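Local structure of RNA 2'-o-ribose methyltransferase (Thermus thermophilus, 1IPA) at residues 29-43 / 154-167. The protein probably methylates the ribose 2'-hydroxyl of an RNA substrate, as a member of the TrmH family of SAM-dependent SPOUT methyltransferases with a deep trefoil knot. Sequence-based numbering, arbitrary orientation.
Sequences FLIEGAREIERALQA and YSPQVIRNSTGVVF
Tyr154 presents the edge of its ring to one face of Phe29 in a T-shaped pair, centroids 4.7 Å apart and planes at 56°, with CD2 lying over the centre of the Phe29 ring. Around the same ring, Ile159 CD1 meets Phe29 CD1 at 3.8 Å and Phe167 CE2 approaches Phe29 CE1 equally closely. CG of Phe29 sits between its backbone N and carbonyl carbon (chi1 64°), which turns the ring off strand 28-32 into this apolar cluster. Cut back to an alanine, Phe29 would probably leave the Tyr154 edge without its aromatic face and open a gap between Ile159 and Phe167. Phe167 is sandwiched: Ala40 CB makes a CH-pi contact 4.0 Å from the ring centroid, and Val166 CG2 lies over the opposite face. Farther along, Ala43 CB packs against Phe167 CB. The contact joins the outer strand and following helix of the substrate-binding domain, which has the eL30-like fold, to helix 156-161 and the turn after it in the SpoU methylase domain. That helix ends in a Schellman motif at Thr163, and Glu36 CG and the Arg39 CD methylene pack against Gly164, where a CB would clash with Arg39 CD. No direct hydrogen bond crosses the contact; two waters bridge it instead. One donates to Leu30 O and Tyr154 O, the other to Glu36 OE2 (2.7 Å) and Arg160 O. The Glu36 chain, bent at chi2 (64°), brings OE2 to that water and within 3.6 Å of Thr163 CA. Behind the first shell, Phe29 and Ile31 are bonded through their backbones to Ala100 and Ala98 of strand 96-101.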
ATOM      1  N   PHE A  29      15.234   5.045  -2.882  1.00 26.36           N
ATOM      2  CA  PHE A  29      13.935   5.631  -3.165  1.00 25.39           C
ATOM      3  C   PHE A  29      13.677   6.823  -2.256  1.00 26.04           C
ATOM      4  O   PHE A  29      14.283   6.952  -1.190  1.00 24.38           O
ATOM      5  CB  PHE A  29      12.808   4.583  -3.028  1.00 23.21           C
ATOM      6  CG  PHE A  29      12.641   4.031  -1.635  1.00 22.53           C
ATOM      7  CD1 PHE A  29      11.556   4.414  -0.849  1.00 19.35           C
ATOM      8  CD2 PHE A  29      13.554   3.111  -1.114  1.00 22.28           C
ATOM      9  CE1 PHE A  29      11.377   3.894   0.432  1.00 15.93           C
ATOM     10  CE2 PHE A  29      13.381   2.585   0.172  1.00 20.64           C
ATOM     11  CZ  PHE A  29      12.283   2.982   0.943  1.00 17.86           C
ATOM     12  N   LEU A  30      12.776   7.693  -2.702  1.00 23.86           N
ATOM     13  CA  LEU A  30      12.440   8.895  -1.973  1.00 23.51           C
ATOM     14  C   LEU A  30      11.241   8.679  -1.078  1.00 24.61           C
ATOM     15  O   LEU A  30      10.328   7.912  -1.401  1.00 24.01           O
ATOM     16  CB  LEU A  30      12.144  10.027  -2.956  1.00 23.03           C
ATOM     17  CG  LEU A  30      13.250  10.356  -3.961  1.00 21.71           C
ATOM     18  CD1 LEU A  30      12.678  11.173  -5.107  1.00 19.85           C
ATOM     19  CD2 LEU A  30      14.378  11.089  -3.262  1.00 20.54           C
ATOM     20  N   ILE A  31      11.253   9.353   0.063  1.00 23.16           N
ATOM     21  CA  ILE A  31      10.156   9.251   0.996  1.00 23.22           C
ATOM     22  C   ILE A  31       9.690  10.658   1.362  1.00 25.69           C
ATOM     23  O   ILE A  31      10.322  11.345   2.164  1.00 28.15           O
ATOM     24  CB  ILE A  31      10.580   8.495   2.262  1.00 21.75           C
ATOM     25  CG1 ILE A  31      11.145   7.114   1.877  1.00 19.31           C
ATOM     26  CG2 ILE A  31       9.391   8.365   3.200  1.00 17.71           C
ATOM     27  CD1 ILE A  31      11.623   6.261   3.068  1.00 17.71           C
ATOM     28  N   GLU A  32       8.587  11.080   0.751  1.00 25.79           N
ATOM     29  CA  GLU A  32       7.995  12.401   0.987  1.00 27.12           C
ATOM     30  C   GLU A  32       6.994  12.405   2.154  1.00 27.34           C
ATOM     31  O   GLU A  32       6.073  11.585   2.200  1.00 27.02           O
ATOM     32  CB  GLU A  32       7.307  12.884  -0.299  1.00 24.52           C
ATOM     33  CG  GLU A  32       6.408  14.101  -0.158  1.00 26.11           C
ATOM     34  CD  GLU A  32       6.042  14.731  -1.518  1.00 27.54           C
ATOM     35  OE1 GLU A  32       5.780  13.986  -2.493  1.00 24.60           O
ATOM     36  OE2 GLU A  32       6.007  15.979  -1.604  1.00 28.55           O
ATOM     37  N   GLY A  33       7.185  13.325   3.096  1.00 26.12           N
ATOM     38  CA  GLY A  33       6.282  13.425   4.226  1.00 25.67           C
ATOM     39  C   GLY A  33       6.879  12.984   5.546  1.00 26.56           C
ATOM     40  O   GLY A  33       7.482  11.911   5.642  1.00 27.18           O
ATOM     41  N   ALA A  34       6.692  13.808   6.571  1.00 26.22           N
ATOM     42  CA  ALA A  34       7.214  13.526   7.902  1.00 27.13           C
ATOM     43  C   ALA A  34       6.686  12.233   8.515  1.00 29.25           C
ATOM     44  O   ALA A  34       7.427  11.513   9.201  1.00 29.32           O
ATOM     45  CB  ALA A  34       6.917  14.690   8.826  1.00 27.01           C
ATOM     46  N   ARG A  35       5.411  11.928   8.290  1.00 28.17           N
ATOM     47  CA  ARG A  35       4.872  10.699   8.864  1.00 29.10           C
ATOM     48  C   ARG A  35       5.381   9.477   8.101  1.00 26.91           C
ATOM     49  O   ARG A  35       5.776   8.483   8.711  1.00 26.94           O
ATOM     50  CB  ARG A  35       3.339  10.706   8.880  1.00 29.97           C
ATOM     51  CG  ARG A  35       2.774   9.642   9.818  1.00 35.47           C
ATOM     52  CD  ARG A  35       3.267   9.893  11.235  1.00 36.54           C
ATOM     53  NE  ARG A  35       3.501   8.676  12.004  1.00 39.70           N
ATOM     54  CZ  ARG A  35       2.582   8.035  12.724  1.00 44.46           C
ATOM     55  NH1 ARG A  35       1.332   8.487  12.786  1.00 45.18           N
ATOM     56  NH2 ARG A  35       2.921   6.940  13.400  1.00 44.86           N
ATOM     57  N   GLU A  36       5.371   9.549   6.771  1.00 24.76           N
ATOM     58  CA  GLU A  36       5.868   8.441   5.960  1.00 25.27           C
ATOM     59  C   GLU A  36       7.322   8.164   6.337  1.00 24.67           C
ATOM     60  O   GLU A  36       7.708   7.022   6.538  1.00 24.81           O
ATOM     61  CB  GLU A  36       5.783   8.768   4.467  1.00 25.47           C
ATOM     62  CG  GLU A  36       4.371   8.863   3.911  1.00 29.14           C
ATOM     63  CD  GLU A  36       3.574  10.004   4.523  1.00 33.62           C
ATOM     64  OE1 GLU A  36       4.191  11.004   4.960  1.00 33.43           O
ATOM     65  OE2 GLU A  36       2.330   9.908   4.555  1.00 34.66           O
ATOM     66  N   ILE A  37       8.125   9.218   6.440  1.00 25.12           N
ATOM     67  CA  ILE A  37       9.528   9.067   6.806  1.00 24.79           C
ATOM     68  C   ILE A  37       9.657   8.402   8.178  1.00 26.20           C
ATOM     69  O   ILE A  37      10.494   7.519   8.375  1.00 26.53           O
ATOM     70  CB  ILE A  37      10.247  10.436   6.828  1.00 23.58           C
ATOM     71  CG1 ILE A  37      10.422  10.951   5.397  1.00 20.67           C
ATOM     72  CG2 ILE A  37      11.580  10.318   7.532  1.00 23.93           C
ATOM     73  CD1 ILE A  37      10.876  12.390   5.297  1.00 16.12           C
ATOM     74  N   GLU A  38       8.816   8.807   9.122  1.00 27.16           N
ATOM     75  CA  GLU A  38       8.876   8.229  10.458  1.00 28.58           C
ATOM     76  C   GLU A  38       8.544   6.746  10.460  1.00 28.52           C
ATOM     77  O   GLU A  38       9.271   5.945  11.048  1.00 27.75           O
ATOM     78  CB  GLU A  38       7.933   8.950  11.406  1.00 31.18           C
ATOM     79  CG  GLU A  38       8.113   8.512  12.836  1.00 39.06           C
ATOM     80  CD  GLU A  38       7.156   9.204  13.762  1.00 44.24           C
ATOM     81  OE1 GLU A  38       5.936   9.060  13.539  1.00 47.21           O
ATOM     82  OE2 GLU A  38       7.622   9.889  14.705  1.00 45.65           O
ATOM     83  N   ARG A  39       7.445   6.377   9.808  1.00 30.14           N
ATOM     84  CA  ARG A  39       7.052   4.974   9.740  1.00 31.45           C
ATOM     85  C   ARG A  39       8.164   4.148   9.101  1.00 31.20           C
ATOM     86  O   ARG A  39       8.368   2.991   9.458  1.00 32.81           O
ATOM     87  CB  ARG A  39       5.769   4.812   8.933  1.00 32.20           C
ATOM     88  CG  ARG A  39       4.563   5.488   9.548  1.00 38.34           C
ATOM     89  CD  ARG A  39       3.411   5.573   8.543  1.00 43.72           C
ATOM     90  NE  ARG A  39       2.268   6.319   9.067  1.00 47.78           N
ATOM     91  CZ  ARG A  39       1.464   5.870  10.023  1.00 49.98           C
ATOM     92  NH1 ARG A  39       1.677   4.676  10.558  1.00 51.50           N
ATOM     93  NH2 ARG A  39       0.453   6.619  10.451  1.00 51.06           N
ATOM     94  N   ALA A  40       8.888   4.747   8.161  1.00 31.91           N
ATOM     95  CA  ALA A  40       9.976   4.043   7.496  1.00 32.26           C
ATOM     96  C   ALA A  40      11.090   3.770   8.497  1.00 31.41           C
ATOM     97  O   ALA A  40      11.697   2.698   8.492  1.00 32.54           O
ATOM     98  CB  ALA A  40      10.497   4.861   6.319  1.00 30.60           C
ATOM     99  N   LEU A  41      11.346   4.744   9.361  1.00 33.27           N
ATOM    100  CA  LEU A  41      12.374   4.607  10.387  1.00 34.07           C
ATOM    101  C   LEU A  41      11.942   3.528  11.368  1.00 35.40           C
ATOM    102  O   LEU A  41      12.745   2.693  11.785  1.00 36.62           O
ATOM    103  CB  LEU A  41      12.571   5.940  11.109  1.00 33.79           C
ATOM    104  CG  LEU A  41      13.272   6.985  10.233  1.00 33.52           C
ATOM    105  CD1 LEU A  41      13.333   8.337  10.948  1.00 32.08           C
ATOM    106  CD2 LEU A  41      14.675   6.477   9.891  1.00 31.81           C
ATOM    107  N   GLN A  42      10.663   3.547  11.723  1.00 36.54           N
ATOM    108  CA  GLN A  42      10.099   2.560  12.629  1.00 38.47           C
ATOM    109  C   GLN A  42      10.149   1.147  12.046  1.00 37.89           C
ATOM    110  O   GLN A  42      10.087   0.166  12.785  1.00 37.32           O
ATOM    111  CB  GLN A  42       8.652   2.929  12.969  1.00 41.18           C
ATOM    112  CG  GLN A  42       8.547   4.045  13.995  1.00 47.17           C
ATOM    113  CD  GLN A  42       7.132   4.553  14.173  1.00 51.84           C
ATOM    114  OE1 GLN A  42       6.187   3.771  14.318  1.00 55.33           O
ATOM    115  NE2 GLN A  42       6.976   5.876  14.173  1.00 54.16           N
ATOM    116  N   ALA A  43      10.269   1.042  10.726  1.00 36.72           N
ATOM    117  CA  ALA A  43      10.318  -0.264  10.068  1.00 37.29           C
ATOM    118  C   ALA A  43      11.737  -0.763   9.822  1.00 36.46           C
ATOM    119  O   ALA A  43      11.928  -1.858   9.302  1.00 37.92           O
ATOM    120  CB  ALA A  43       9.547  -0.220   8.742  1.00 36.32           C
ATOM    121  N   TYR A 154       8.052   0.330  -3.442  1.00 27.75           N
ATOM    122  CA  TYR A 154       8.803   1.554  -3.185  1.00 27.61           C
ATOM    123  C   TYR A 154       8.434   2.763  -4.034  1.00 26.99           C
ATOM    124  O   TYR A 154       9.084   3.804  -3.944  1.00 27.09           O
ATOM    125  CB  TYR A 154      10.306   1.259  -3.283  1.00 26.97           C
ATOM    126  CG  TYR A 154      10.738   0.162  -2.324  1.00 28.05           C
ATOM    127  CD1 TYR A 154      10.839  -1.173  -2.742  1.00 27.59           C
ATOM    128  CD2 TYR A 154      10.931   0.440  -0.969  1.00 27.52           C
ATOM    129  CE1 TYR A 154      11.116  -2.207  -1.820  1.00 27.84           C
ATOM    130  CE2 TYR A 154      11.200  -0.573  -0.048  1.00 27.23           C
ATOM    131  CZ  TYR A 154      11.289  -1.890  -0.475  1.00 29.24           C
ATOM    132  OH  TYR A 154      11.522  -2.876   0.458  1.00 31.07           O
ATOM    133  N   SER A 155       7.380   2.642  -4.833  1.00 24.15           N
ATOM    134  CA  SER A 155       6.968   3.751  -5.679  1.00 24.29           C
ATOM    135  C   SER A 155       6.434   4.893  -4.831  1.00 24.62           C
ATOM    136  O   SER A 155       5.903   4.687  -3.741  1.00 24.58           O
ATOM    137  CB  SER A 155       5.885   3.316  -6.676  1.00 22.82           C
ATOM    138  OG  SER A 155       4.602   3.341  -6.085  1.00 21.76           O
ATOM    139  N   PRO A 156       6.592   6.126  -5.316  1.00 25.21           N
ATOM    140  CA  PRO A 156       6.107   7.292  -4.577  1.00 25.83           C
ATOM    141  C   PRO A 156       4.589   7.285  -4.349  1.00 27.20           C
ATOM    142  O   PRO A 156       4.128   7.702  -3.287  1.00 28.15           O
ATOM    143  CB  PRO A 156       6.557   8.461  -5.450  1.00 23.45           C
ATOM    144  CG  PRO A 156       7.841   7.969  -6.000  1.00 24.28           C
ATOM    145  CD  PRO A 156       7.502   6.537  -6.399  1.00 23.67           C
ATOM    146  N   GLN A 157       3.812   6.821  -5.327  1.00 26.46           N
ATOM    147  CA  GLN A 157       2.356   6.809  -5.158  1.00 28.63           C
ATOM    148  C   GLN A 157       1.860   5.740  -4.193  1.00 27.33           C
ATOM    149  O   GLN A 157       0.889   5.960  -3.484  1.00 29.39           O
ATOM    150  CB  GLN A 157       1.617   6.690  -6.502  1.00 26.54           C
ATOM    151  CG  GLN A 157       2.350   5.961  -7.607  1.00 33.70           C
ATOM    152  CD  GLN A 157       3.491   6.777  -8.205  1.00 34.74           C
ATOM    153  OE1 GLN A 157       3.290   7.907  -8.658  1.00 36.15           O
ATOM    154  NE2 GLN A 157       4.690   6.204  -8.212  1.00 31.33           N
ATOM    155  N   VAL A 158       2.521   4.588  -4.158  1.00 27.34           N
ATOM    156  CA  VAL A 158       2.115   3.534  -3.236  1.00 25.08           C
ATOM    157  C   VAL A 158       2.411   4.021  -1.822  1.00 23.95           C
ATOM    158  O   VAL A 158       1.642   3.788  -0.899  1.00 24.41           O
ATOM    159  CB  VAL A 158       2.891   2.223  -3.482  1.00 26.71           C
ATOM    160  CG1 VAL A 158       2.465   1.176  -2.478  1.00 23.97           C
ATOM    161  CG2 VAL A 158       2.635   1.719  -4.902  1.00 31.40           C
ATOM    162  N   ILE A 159       3.535   4.709  -1.664  1.00 22.39           N
ATOM    163  CA  ILE A 159       3.924   5.237  -0.367  1.00 22.30           C
ATOM    164  C   ILE A 159       2.977   6.343   0.120  1.00 22.17           C
ATOM    165  O   ILE A 159       2.570   6.335   1.277  1.00 22.40           O
ATOM    166  CB  ILE A 159       5.390   5.766  -0.397  1.00 21.27           C
ATOM    167  CG1 ILE A 159       6.365   4.576  -0.423  1.00 21.65           C
ATOM    168  CG2 ILE A 159       5.651   6.674   0.799  1.00 16.86           C
ATOM    169  CD1 ILE A 159       7.807   4.942  -0.832  1.00 20.04           C
ATOM    170  N   ARG A 160       2.621   7.292  -0.744  1.00 23.35           N
ATOM    171  CA  ARG A 160       1.720   8.353  -0.309  1.00 25.75           C
ATOM    172  C   ARG A 160       0.297   7.847  -0.050  1.00 24.80           C
ATOM    173  O   ARG A 160      -0.268   8.118   0.994  1.00 24.84           O
ATOM    174  CB  ARG A 160       1.637   9.500  -1.326  1.00 29.36           C
ATOM    175  CG  ARG A 160       0.918  10.712  -0.723  1.00 35.64           C
ATOM    176  CD  ARG A 160       0.164  11.596  -1.707  1.00 40.73           C
ATOM    177  NE  ARG A 160      -0.340  12.798  -1.024  1.00 44.94           N
ATOM    178  CZ  ARG A 160      -1.082  13.748  -1.593  1.00 47.93           C
ATOM    179  NH1 ARG A 160      -1.431  13.661  -2.875  1.00 45.61           N
ATOM    180  NH2 ARG A 160      -1.474  14.800  -0.877  1.00 48.00           N
ATOM    181  N   ASN A 161      -0.284   7.112  -0.994  1.00 24.82           N
ATOM    182  CA  ASN A 161      -1.653   6.626  -0.807  1.00 25.67           C
ATOM    183  C   ASN A 161      -1.832   5.621   0.318  1.00 25.55           C
ATOM    184  O   ASN A 161      -2.952   5.404   0.776  1.00 24.50           O
ATOM    185  CB  ASN A 161      -2.204   6.059  -2.112  1.00 24.66           C
ATOM    186  CG  ASN A 161      -2.551   7.150  -3.104  1.00 28.27           C
ATOM    187  OD1 ASN A 161      -1.905   8.193  -3.134  1.00 31.95           O
ATOM    188  ND2 ASN A 161      -3.567   6.914  -3.923  1.00 31.39           N
ATOM    189  N   SER A 162      -0.736   5.016   0.767  1.00 23.45           N
ATOM    190  CA  SER A 162      -0.811   4.064   1.869  1.00 24.77           C
ATOM    191  C   SER A 162      -0.416   4.784   3.145  1.00 24.99           C
ATOM    192  O   SER A 162      -0.416   4.192   4.220  1.00 26.57           O
ATOM    193  CB  SER A 162       0.174   2.909   1.663  1.00 25.77           C
ATOM    194  OG  SER A 162       1.508   3.322   1.942  1.00 24.21           O
ATOM    195  N   THR A 163      -0.068   6.060   3.009  1.00 25.30           N
ATOM    196  CA  THR A 163       0.409   6.870   4.123  1.00 25.37           C
ATOM    197  C   THR A 163       1.569   6.176   4.853  1.00 24.15           C
ATOM    198  O   THR A 163       1.680   6.264   6.060  1.00 24.89           O
ATOM    199  CB  THR A 163      -0.725   7.215   5.133  1.00 26.71           C
ATOM    200  OG1 THR A 163      -1.341   6.013   5.614  1.00 28.19           O
ATOM    201  CG2 THR A 163      -1.775   8.085   4.463  1.00 26.94           C
ATOM    202  N   GLY A 164       2.421   5.478   4.105  1.00 24.01           N
ATOM    203  CA  GLY A 164       3.573   4.816   4.697  1.00 24.61           C
ATOM    204  C   GLY A 164       3.364   3.415   5.247  1.00 26.64           C
ATOM    205  O   GLY A 164       4.322   2.745   5.651  1.00 26.72           O
ATOM    206  N   VAL A 165       2.113   2.969   5.261  1.00 26.43           N
ATOM    207  CA  VAL A 165       1.758   1.645   5.759  1.00 25.30           C
ATOM    208  C   VAL A 165       2.447   0.510   4.996  1.00 25.74           C
ATOM    209  O   VAL A 165       2.592  -0.589   5.531  1.00 25.55           O
ATOM    210  CB  VAL A 165       0.207   1.469   5.738  1.00 25.52           C
ATOM    211  CG1 VAL A 165      -0.175   0.015   5.656  1.00 25.80           C
ATOM    212  CG2 VAL A 165      -0.391   2.101   6.995  1.00 22.55           C
ATOM    213  N   VAL A 166       2.880   0.780   3.761  1.00 24.56           N
ATOM    214  CA  VAL A 166       3.561  -0.236   2.950  1.00 26.97           C
ATOM    215  C   VAL A 166       4.851  -0.755   3.571  1.00 27.58           C
ATOM    216  O   VAL A 166       5.290  -1.859   3.257  1.00 27.54           O
ATOM    217  CB  VAL A 166       3.936   0.279   1.541  1.00 27.02           C
ATOM    218  CG1 VAL A 166       2.725   0.328   0.677  1.00 29.44           C
ATOM    219  CG2 VAL A 166       4.581   1.661   1.632  1.00 24.85           C
ATOM    220  N   PHE A 167       5.460   0.053   4.435  1.00 26.88           N
ATOM    221  CA  PHE A 167       6.710  -0.317   5.090  1.00 27.81           C
ATOM    222  C   PHE A 167       6.523  -1.371   6.181  1.00 28.51           C
ATOM    223  O   PHE A 167       7.501  -1.919   6.684  1.00 28.61           O
ATOM    224  CB  PHE A 167       7.370   0.926   5.715  1.00 25.39           C
ATOM    225  CG  PHE A 167       7.649   2.026   4.731  1.00 22.86           C
ATOM    226  CD1 PHE A 167       7.265   3.333   5.008  1.00 19.50           C
ATOM    227  CD2 PHE A 167       8.278   1.757   3.521  1.00 21.39           C
ATOM    228  CE1 PHE A 167       7.495   4.347   4.100  1.00 16.11           C
ATOM    229  CE2 PHE A 167       8.515   2.775   2.599  1.00 19.67           C
ATOM    230  CZ  PHE A 167       8.123   4.066   2.888  1.00 17.34           C
TER
HETATM  231  O   HOH W   1       9.401   6.545  -3.667  1.00 22.59           O
HETATM  232  O   HOH W   2       0.666  10.377   2.441  1.00 43.73           O